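Local coordinates for methylmalonyl-CoA carboxyltransferase 12S subunit (PDB 1ON3), which catalyses the transfer of the carboxyl group of methylmalonyl-CoA to the biotin of the 1.3S subunit, giving propanoyl-CoA, and forms the hexameric core of transcarboxylase, at the interface of chains A and B and the interface of chains A and C. Sequence-based numbering; all coordinates share one arbitrary frame. Chains: chain A/B/C, Methylmalonyl-CoA carboxyltransferase 12S subunit.

Contacts 1, 3 and 4 belong to one two-fold interface between chains A and B, whereas contact 2 joins A to C; both kinds of interface help build the homohexameric core. Contacts 1 and 3 have C-alpha centres about 9 Å apart and share A:Ile208, A:Leu221 and B:Glu380, so helix 377-381 of chain B is gripped at both patches. Contact 4 lies about 38 Å from contact 1, and contact 2 about 21 Å from contact 4, each between C-alpha centres. Contact 4 reverses the roles of the two halves of the sequence. A:Ser433 of contact 2 closely precedes strand 435-437 of contact 4, a possible structural tie between the two interfaces.

Contact 1: the interface of chains A and B. Residues chain A 183, 200-203, 208, 221, 227; chain B 380, 384-385.
This patch belongs to the two-fold symmetric A–B interface of the 12S hexamer, where B:Glu380 and B:Ile385 hold the chain A segment A:Met200 to A:Thr203 and so help pair two subunits. The B:Glu380 chain is bent at chi2 (-63°), which turns its carboxylate toward two successive backbone amides. A:Ile202 N donates to OE1 of B:Glu380 at 3.1 Å, nearly straight at the hydrogen (163°), on the syn side and tilted from the carboxylate plane. A:Thr203 N reaches OE2 of B:Glu380 at 3.2 Å, from well above that plane (49° out of it). OE2 of B:Glu380 also meets a water at 3.0 Å that the hydroxyl OG1 of A:Thr203 contacts in turn. The aliphatic stem is braced by A:Leu221, its CD1 3.5 Å from B:Glu380 CG. An alanine in place of B:Glu380 would probably leave both amides without their acceptor and open a gap beside A:Leu221.

Beyond the carboxylate, B:Ile385 points its CD1 methyl 3.6 Å from A:Met200 CG and also touches the A:His227 ring at CE1. A:His227 NE2 donates within its ring plane to A:Met200 O, from above the carbonyl plane, which probably helps to steady the strand that receives the methyl. CG1 of A:Ile202 packs 3.7 Å from CG2 of B:Ile384. Since A:Ile202 and A:Thr203 also line the methylmalonic acid pocket, the patch probably steadies a substrate-binding loop as it joins the subunits.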
# COMPACT_ATOMS: atom_id res chain seq x y z
N SER A 183 33.13 -10.14 18.06
CA SER A 183 33.34 -10.46 16.65
C SER A 183 32.05 -10.67 15.86
O SER A 183 32.05 -10.60 14.63
CB SER A 183 34.20 -11.73 16.53
OG SER A 183 35.36 -11.65 17.35
N MET A 200 41.10 -11.51 15.63
CA MET A 200 39.69 -11.74 15.91
C MET A 200 39.42 -13.22 16.13
O MET A 200 39.94 -14.07 15.40
CB MET A 200 38.87 -11.22 14.72
CG MET A 200 37.37 -11.42 14.83
SD MET A 200 36.52 -10.51 13.50
CE MET A 200 36.80 -11.58 12.09
N PHE A 201 38.61 -13.52 17.14
CA PHE A 201 38.25 -14.90 17.45
C PHE A 201 37.16 -14.96 18.52
O PHE A 201 36.97 -14.03 19.29
CB PHE A 201 39.48 -15.70 17.91
CG PHE A 201 40.34 -14.97 18.90
CD1 PHE A 201 39.89 -14.71 20.18
CD2 PHE A 201 41.60 -14.50 18.53
CE1 PHE A 201 40.67 -13.99 21.09
CE2 PHE A 201 42.39 -13.78 19.42
CZ PHE A 201 41.92 -13.52 20.71
N ILE A 202 36.43 -16.07 18.54
CA ILE A 202 35.36 -16.27 19.51
C ILE A 202 35.99 -16.77 20.81
O ILE A 202 35.64 -16.32 21.90
CB ILE A 202 34.32 -17.28 18.98
CG1 ILE A 202 33.61 -16.71 17.74
CG2 ILE A 202 33.30 -17.62 20.07
CD1 ILE A 202 32.89 -15.39 18.00
N THR A 203 36.93 -17.70 20.69
CA THR A 203 37.61 -18.25 21.85
C THR A 203 39.12 -18.09 21.67
O THR A 203 39.68 -18.58 20.70
CB THR A 203 37.27 -19.75 22.02
OG1 THR A 203 35.85 -19.93 22.00
CG2 THR A 203 37.84 -20.27 23.35
N ILE A 208 41.44 -22.22 24.48
CA ILE A 208 41.48 -23.37 23.58
C ILE A 208 42.47 -24.42 24.10
O ILE A 208 42.14 -25.60 24.21
CB ILE A 208 41.88 -22.93 22.15
CG1 ILE A 208 40.69 -22.25 21.47
CG2 ILE A 208 42.36 -24.13 21.33
CD1 ILE A 208 40.93 -21.91 20.01
N LEU A 221 45.68 -18.35 14.92
CA LEU A 221 44.27 -18.56 15.15
C LEU A 221 43.35 -17.53 14.51
O LEU A 221 42.41 -17.90 13.79
CB LEU A 221 43.99 -18.59 16.65
CG LEU A 221 42.53 -18.91 17.02
CD1 LEU A 221 42.23 -20.36 16.69
CD2 LEU A 221 42.31 -18.65 18.49
N HIS A 227 41.79 -15.60 8.82
CA HIS A 227 40.37 -15.35 8.55
C HIS A 227 40.04 -15.27 7.07
O HIS A 227 38.99 -15.72 6.64
CB HIS A 227 39.93 -14.06 9.25
CG HIS A 227 39.77 -14.22 10.73
ND1 HIS A 227 38.82 -15.05 11.29
CD2 HIS A 227 40.46 -13.69 11.76
CE1 HIS A 227 38.93 -15.02 12.60
NE2 HIS A 227 39.92 -14.21 12.91
N GLU B 380 37.19 -22.18 14.88
CA GLU B 380 37.55 -20.85 14.39
C GLU B 380 37.82 -20.98 12.89
O GLU B 380 37.28 -20.23 12.08
CB GLU B 380 38.81 -20.32 15.10
CG GLU B 380 38.70 -20.18 16.62
CD GLU B 380 37.65 -19.18 17.09
OE1 GLU B 380 37.58 -18.06 16.52
OE2 GLU B 380 36.89 -19.49 18.04
N ILE B 384 33.33 -20.20 12.78
CA ILE B 384 32.31 -20.12 13.82
C ILE B 384 31.76 -18.70 13.89
O ILE B 384 30.60 -18.50 14.25
CB ILE B 384 32.84 -20.52 15.22
CG1 ILE B 384 31.74 -20.34 16.27
CG2 ILE B 384 34.03 -19.65 15.61
CD1 ILE B 384 30.48 -21.16 16.01
N ILE B 385 32.59 -17.72 13.53
CA ILE B 385 32.14 -16.33 13.57
C ILE B 385 30.96 -16.08 12.62
O ILE B 385 29.97 -15.48 13.02
CB ILE B 385 33.28 -15.34 13.22
CG1 ILE B 385 34.25 -15.23 14.41
CG2 ILE B 385 32.70 -13.96 12.89
CD1 ILE B 385 35.48 -14.38 14.12
O HOH W 1 34.70 -20.73 19.62

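Contact 2: the interface of chains A and C. Residues chain A 279-280, 282, 284, 431-433, 492; chain C 11-13, 16.
The guanidinium of A:Arg279 carries at its edge, in plane, a water that links it to C:Glu13: NH1 of A:Arg279 lies 3.1 Å from the water, and OE1 of C:Glu13 lies 2.7 Å from it. The guanidinium and the C:Glu13 carboxylate are nearly perpendicular (84°), and A:Arg279 NH1 lies 5.1 Å from C:Glu13 OE1, so the water, not a direct salt bridge, links them. The other flat group, the A:Trp431 indole, has A:Pro492 CB over the centre of one face, 3.5 Å above it, which backs the proline against C:Met12. The carboxylates of A:Asp280 and C:Glu13 are nearly coplanar, with A:Asp280 OD1 and C:Glu13 OE1 2.7 Å apart; without a shared proton, which is not seen, this approach would be a clash, and its meaning is doubtful.

C:Met12 is the main plug. CG stands anti to the backbone N (chi1 -172°), and further bends at chi2 and chi3 carry the thioether inward. SD of C:Met12 lies 3.8 Å from A:Pro492 CG, with A:Pro432 on it as well. The CE methyl of C:Met12 ends 3.7 Å from A:Ile284 CD1 and beside A:Ser433 CB. An alanine here would probably open a gap between these two prolines and A:Ile284. Alongside, C:Val16 CG2 packs 3.8 Å from A:Pro492 CD.

The first turn of N-terminal helix 12-27 of chain C thus docks where 3-10 helices 276-280 and 492-494 of chain A meet the loop between strands 427-430 and 435-437.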
# COMPACT_ATOMS: atom_id res chain seq x y z
N ARG A 279 39.73 -12.54 -27.58
CA ARG A 279 39.65 -13.79 -28.34
C ARG A 279 40.75 -14.78 -27.98
O ARG A 279 40.58 -15.99 -28.16
CB ARG A 279 39.76 -13.52 -29.84
CG ARG A 279 38.58 -12.82 -30.48
CD ARG A 279 38.90 -12.50 -31.93
NE ARG A 279 37.88 -11.65 -32.53
CZ ARG A 279 38.07 -10.93 -33.63
NH1 ARG A 279 39.25 -10.96 -34.25
NH2 ARG A 279 37.09 -10.17 -34.10
N ASP A 280 41.87 -14.27 -27.48
CA ASP A 280 43.03 -15.10 -27.18
C ASP A 280 43.29 -15.46 -25.73
O ASP A 280 44.30 -16.09 -25.42
CB ASP A 280 44.28 -14.44 -27.74
CG ASP A 280 44.07 -13.90 -29.14
OD1 ASP A 280 43.58 -14.66 -29.99
OD2 ASP A 280 44.39 -12.71 -29.37
N VAL A 282 41.03 -17.20 -23.57
CA VAL A 282 40.47 -18.51 -23.25
C VAL A 282 40.88 -19.53 -24.29
O VAL A 282 40.49 -19.45 -25.46
CB VAL A 282 38.94 -18.45 -23.18
CG1 VAL A 282 38.38 -19.84 -22.84
CG2 VAL A 282 38.50 -17.42 -22.15
N ILE A 284 41.05 -22.73 -26.63
CA ILE A 284 40.01 -23.55 -27.25
C ILE A 284 40.14 -24.96 -26.67
O ILE A 284 39.21 -25.77 -26.73
CB ILE A 284 40.17 -23.59 -28.80
CG1 ILE A 284 39.80 -22.23 -29.40
CG2 ILE A 284 39.30 -24.68 -29.40
CD1 ILE A 284 38.39 -21.77 -29.04
N TRP A 431 30.07 -17.29 -25.85
CA TRP A 431 31.26 -17.07 -26.67
C TRP A 431 31.25 -18.27 -27.63
O TRP A 431 30.51 -19.24 -27.40
CB TRP A 431 32.51 -17.10 -25.81
CG TRP A 431 32.88 -15.78 -25.25
CD1 TRP A 431 32.08 -14.69 -25.09
CD2 TRP A 431 34.18 -15.40 -24.78
NE1 TRP A 431 32.79 -13.65 -24.55
CE2 TRP A 431 34.08 -14.06 -24.34
CE3 TRP A 431 35.41 -16.07 -24.68
CZ2 TRP A 431 35.18 -13.37 -23.82
CZ3 TRP A 431 36.49 -15.38 -24.15
CH2 TRP A 431 36.37 -14.04 -23.73
N PRO A 432 32.05 -18.23 -28.72
CA PRO A 432 32.08 -19.35 -29.68
C PRO A 432 32.65 -20.64 -29.07
O PRO A 432 32.56 -21.71 -29.66
CB PRO A 432 32.96 -18.82 -30.81
CG PRO A 432 32.80 -17.31 -30.71
CD PRO A 432 32.85 -17.10 -29.20
N SER A 433 33.23 -20.51 -27.89
CA SER A 433 33.82 -21.64 -27.17
C SER A 433 32.94 -22.12 -26.01
O SER A 433 33.35 -22.97 -25.21
CB SER A 433 35.19 -21.24 -26.63
OG SER A 433 35.13 -20.02 -25.90
N PRO A 492 33.97 -12.91 -28.97
CA PRO A 492 34.54 -12.55 -27.67
C PRO A 492 34.98 -11.09 -27.61
O PRO A 492 34.99 -10.48 -26.54
CB PRO A 492 35.71 -13.51 -27.53
CG PRO A 492 35.18 -14.76 -28.20
CD PRO A 492 34.55 -14.17 -29.46
N THR C 11 40.57 -22.57 -34.30
CA THR C 11 40.97 -21.41 -33.51
C THR C 11 39.78 -20.50 -33.23
O THR C 11 38.78 -20.53 -33.94
CB THR C 11 42.06 -20.58 -34.21
OG1 THR C 11 41.52 -20.01 -35.41
CG2 THR C 11 43.25 -21.46 -34.57
N MET C 12 39.90 -19.69 -32.18
CA MET C 12 38.83 -18.77 -31.83
C MET C 12 38.57 -17.84 -33.02
O MET C 12 37.42 -17.54 -33.34
CB MET C 12 39.22 -17.95 -30.59
CG MET C 12 38.09 -17.10 -30.01
SD MET C 12 36.67 -18.06 -29.40
CE MET C 12 37.26 -18.51 -27.78
N GLU C 13 39.63 -17.38 -33.68
CA GLU C 13 39.46 -16.49 -34.83
C GLU C 13 38.67 -17.20 -35.93
O GLU C 13 37.81 -16.59 -36.57
CB GLU C 13 40.82 -16.05 -35.39
CG GLU C 13 41.50 -14.94 -34.59
CD GLU C 13 42.01 -15.40 -33.24
OE1 GLU C 13 42.33 -14.53 -32.40
OE2 GLU C 13 42.09 -16.63 -33.01
N VAL C 16 35.13 -17.33 -34.98
CA VAL C 16 34.51 -16.02 -35.10
C VAL C 16 34.11 -15.76 -36.55
O VAL C 16 33.07 -15.15 -36.82
CB VAL C 16 35.47 -14.91 -34.60
CG1 VAL C 16 35.01 -13.54 -35.11
CG2 VAL C 16 35.49 -14.91 -33.08
O HOH W 2 41.92 -12.04 -33.24

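Contact 3: the interface of chains A and B. Residues chain A 208, 212, 214, 216, 221; chain B 375-377, 380.
Helix 377-381 of chain B begins at B:Val377, and its N-terminal end is received by A:Glu214, in the loop after helix 205-212 of the chain A carboxyltransferase fold. B:Val377 N donates to the carboxylate OE2 of A:Glu214 at 3.1 Å, close to straight (162° at the hydrogen). The amide arrives on the syn side, but 30° out of the carboxylate plane. On its anti lone pair, A:Glu214 OE2 can also accept from the hydroxyl OG1 of A:Thr212 at 2.6 Å. A:Thr212 OG1 lies 2.9 Å from A:Ile208 O as well, and can give its proton to one at a time. These bonds would help to hold the carboxylate's rotation, and the amides starting this short helix may modestly stabilise its charge.

The A:Glu214 chain runs extended beyond CG (chi2 174°), which brings the carboxylate out to the partner helix. B:Val377 crosses it with CG2 3.7 Å from A:Glu214 CD. The same methyl meets A:Val216 tip to tip, CG1 of A:Val216 standing 3.6 Å from CG2 of B:Val377. Next to this, A:Ile208 CD1 lies 3.9 Å from B:Gly376 C. A:Thr212 turns its CG2 methyl to the carbonyl oxygen B:Pro375 O, 3.4 Å away.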
# COMPACT_ATOMS: atom_id res chain seq x y z
N ILE A 208 41.44 -22.22 24.48
CA ILE A 208 41.48 -23.37 23.58
C ILE A 208 42.47 -24.42 24.10
O ILE A 208 42.14 -25.60 24.21
CB ILE A 208 41.88 -22.93 22.15
CG1 ILE A 208 40.69 -22.25 21.47
CG2 ILE A 208 42.36 -24.13 21.33
CD1 ILE A 208 40.93 -21.91 20.01
N THR A 212 41.01 -27.88 24.85
CA THR A 212 41.29 -28.95 23.90
C THR A 212 42.75 -29.35 23.91
O THR A 212 43.15 -30.30 23.23
CB THR A 212 40.93 -28.52 22.46
OG1 THR A 212 41.84 -27.50 22.02
CG2 THR A 212 39.51 -27.97 22.42
N GLU A 214 44.96 -27.95 22.51
CA GLU A 214 45.57 -27.52 21.25
C GLU A 214 46.41 -26.27 21.47
O GLU A 214 46.03 -25.39 22.24
CB GLU A 214 44.50 -27.21 20.19
CG GLU A 214 43.54 -28.35 19.89
CD GLU A 214 42.43 -27.91 18.95
OE1 GLU A 214 42.50 -28.21 17.74
OE2 GLU A 214 41.49 -27.24 19.42
N VAL A 216 48.09 -22.92 19.78
CA VAL A 216 48.10 -22.00 18.65
C VAL A 216 48.37 -20.58 19.10
O VAL A 216 48.02 -20.19 20.22
CB VAL A 216 46.74 -21.99 17.88
CG1 VAL A 216 46.54 -23.29 17.15
CG2 VAL A 216 45.59 -21.72 18.85
N LEU A 221 45.68 -18.35 14.92
CA LEU A 221 44.27 -18.56 15.15
C LEU A 221 43.35 -17.53 14.51
O LEU A 221 42.41 -17.90 13.79
CB LEU A 221 43.99 -18.59 16.65
CG LEU A 221 42.53 -18.91 17.02
CD1 LEU A 221 42.23 -20.36 16.69
CD2 LEU A 221 42.31 -18.65 18.49
N PRO B 375 35.06 -24.51 22.21
CA PRO B 375 36.44 -24.11 21.94
C PRO B 375 37.13 -25.10 20.99
O PRO B 375 36.86 -26.30 21.05
CB PRO B 375 37.07 -24.09 23.32
CG PRO B 375 35.93 -23.69 24.20
CD PRO B 375 34.81 -24.56 23.66
N GLY B 376 38.00 -24.61 20.13
CA GLY B 376 38.69 -25.50 19.21
C GLY B 376 39.17 -24.78 17.97
O GLY B 376 38.46 -23.93 17.42
N VAL B 377 40.37 -25.13 17.51
CA VAL B 377 40.93 -24.50 16.33
C VAL B 377 40.04 -24.68 15.11
O VAL B 377 39.79 -23.74 14.36
CB VAL B 377 42.33 -25.04 16.01
CG1 VAL B 377 42.85 -24.39 14.74
CG2 VAL B 377 43.28 -24.74 17.17
N GLU B 380 37.19 -22.18 14.88
CA GLU B 380 37.55 -20.85 14.39
C GLU B 380 37.82 -20.98 12.89
O GLU B 380 37.28 -20.23 12.08
CB GLU B 380 38.81 -20.32 15.10
CG GLU B 380 38.70 -20.18 16.62
CD GLU B 380 37.65 -19.18 17.09
OE1 GLU B 380 37.58 -18.06 16.52
OE2 GLU B 380 36.89 -19.49 18.04

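Contact 4: the interface of chains A and B. Residues chain A 412-413, 415-416, 436-438; chain B 148, 151.
B:Leu151 has CG anti to its backbone N (chi1 174°) and chi2 at 62°, which sends its two methyls apart into different walls of chain A. In this acyl-CoA carboxyltransferase family, whose fold is related to the crotonases, the chain A wall includes the glycine turn A:Gly412–A:Gly413 at the start of helix 412-416, part of the methylmalonyl-CoA pocket. CD1 of B:Leu151 rests 3.5 Å from A:Gly412 CA, where a glycine has no side chain to obstruct it. The same CD1 of B:Leu151 lies 3.9 Å from A:Leu416 CG, the two leucine side chains running antiparallel alongside one another. CD2 of B:Leu151 takes the other way, to the ring carbon CD1 of A:Tyr415, 3.5 Å from it, the aromatic side chain running obliquely to the leucine.

One turn earlier on helix 147-164, B:Ile148 uses its CG2 methyl, anti to the carbonyl carbon, against strand 435-437. B:Ile148 CG2 sits 3.5 Å from A:Ile436 O, a backbone oxygen, and 3.9 Å from A:Ala437 CA. The A:Ile436 and B:Ile148 side chains cross at about a right angle, their CG2 methyls 4.0 Å apart. No polar atom of one chain is near enough to bond to the other, leaving apolar packing to hold the patch. A:Val438, also a pocket residue, lays its CG2 4.1 Å from B:Leu151 CB.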
# COMPACT_ATOMS: atom_id res chain seq x y z
N GLY A 412 25.91 -28.81 -16.16
CA GLY A 412 24.87 -29.12 -15.21
C GLY A 412 24.53 -28.11 -14.13
O GLY A 412 24.41 -26.92 -14.39
N GLY A 413 24.37 -28.62 -12.91
CA GLY A 413 24.03 -27.79 -11.78
C GLY A 413 24.93 -26.58 -11.57
O GLY A 413 24.44 -25.51 -11.23
N TYR A 415 26.40 -24.80 -13.74
CA TYR A 415 26.09 -23.76 -14.71
C TYR A 415 24.82 -23.04 -14.23
O TYR A 415 24.74 -21.81 -14.29
CB TYR A 415 25.90 -24.38 -16.09
CG TYR A 415 24.95 -23.67 -17.03
CD1 TYR A 415 23.81 -24.32 -17.49
CD2 TYR A 415 25.22 -22.39 -17.52
CE1 TYR A 415 22.96 -23.73 -18.42
CE2 TYR A 415 24.37 -21.78 -18.46
CZ TYR A 415 23.24 -22.47 -18.90
OH TYR A 415 22.40 -21.92 -19.85
N LEU A 416 23.85 -23.80 -13.73
CA LEU A 416 22.62 -23.20 -13.23
C LEU A 416 22.93 -22.28 -12.06
O LEU A 416 22.31 -21.22 -11.90
CB LEU A 416 21.63 -24.28 -12.77
CG LEU A 416 21.16 -25.27 -13.83
CD1 LEU A 416 20.14 -26.20 -13.20
CD2 LEU A 416 20.55 -24.52 -15.04
N ILE A 436 27.76 -25.27 -22.94
CA ILE A 436 26.64 -25.46 -22.02
C ILE A 436 26.20 -26.91 -22.21
O ILE A 436 25.93 -27.35 -23.32
CB ILE A 436 25.47 -24.51 -22.39
CG1 ILE A 436 25.90 -23.06 -22.13
CG2 ILE A 436 24.22 -24.86 -21.62
CD1 ILE A 436 24.97 -22.02 -22.73
N ALA A 437 26.14 -27.67 -21.12
CA ALA A 437 25.77 -29.07 -21.25
C ALA A 437 25.29 -29.65 -19.94
O ALA A 437 25.70 -29.21 -18.87
CB ALA A 437 26.98 -29.86 -21.74
N VAL A 438 24.43 -30.66 -20.03
CA VAL A 438 23.91 -31.30 -18.83
C VAL A 438 25.07 -32.06 -18.18
O VAL A 438 25.14 -32.18 -16.96
CB VAL A 438 22.73 -32.24 -19.16
CG1 VAL A 438 23.24 -33.55 -19.76
CG2 VAL A 438 21.90 -32.48 -17.91
N ILE B 148 20.63 -30.42 -22.92
CA ILE B 148 20.35 -29.13 -22.32
C ILE B 148 18.87 -28.86 -22.11
O ILE B 148 18.50 -27.97 -21.35
CB ILE B 148 20.99 -27.96 -23.13
CG1 ILE B 148 20.39 -27.86 -24.52
CG2 ILE B 148 22.50 -28.16 -23.21
CD1 ILE B 148 20.93 -26.68 -25.32
N LEU B 151 18.43 -30.02 -18.72
CA LEU B 151 19.15 -29.11 -17.84
C LEU B 151 18.29 -27.88 -17.56
O LEU B 151 18.18 -27.42 -16.43
CB LEU B 151 20.45 -28.68 -18.51
CG LEU B 151 21.32 -27.62 -17.85
CD1 LEU B 151 21.83 -28.08 -16.50
CD2 LEU B 151 22.48 -27.34 -18.79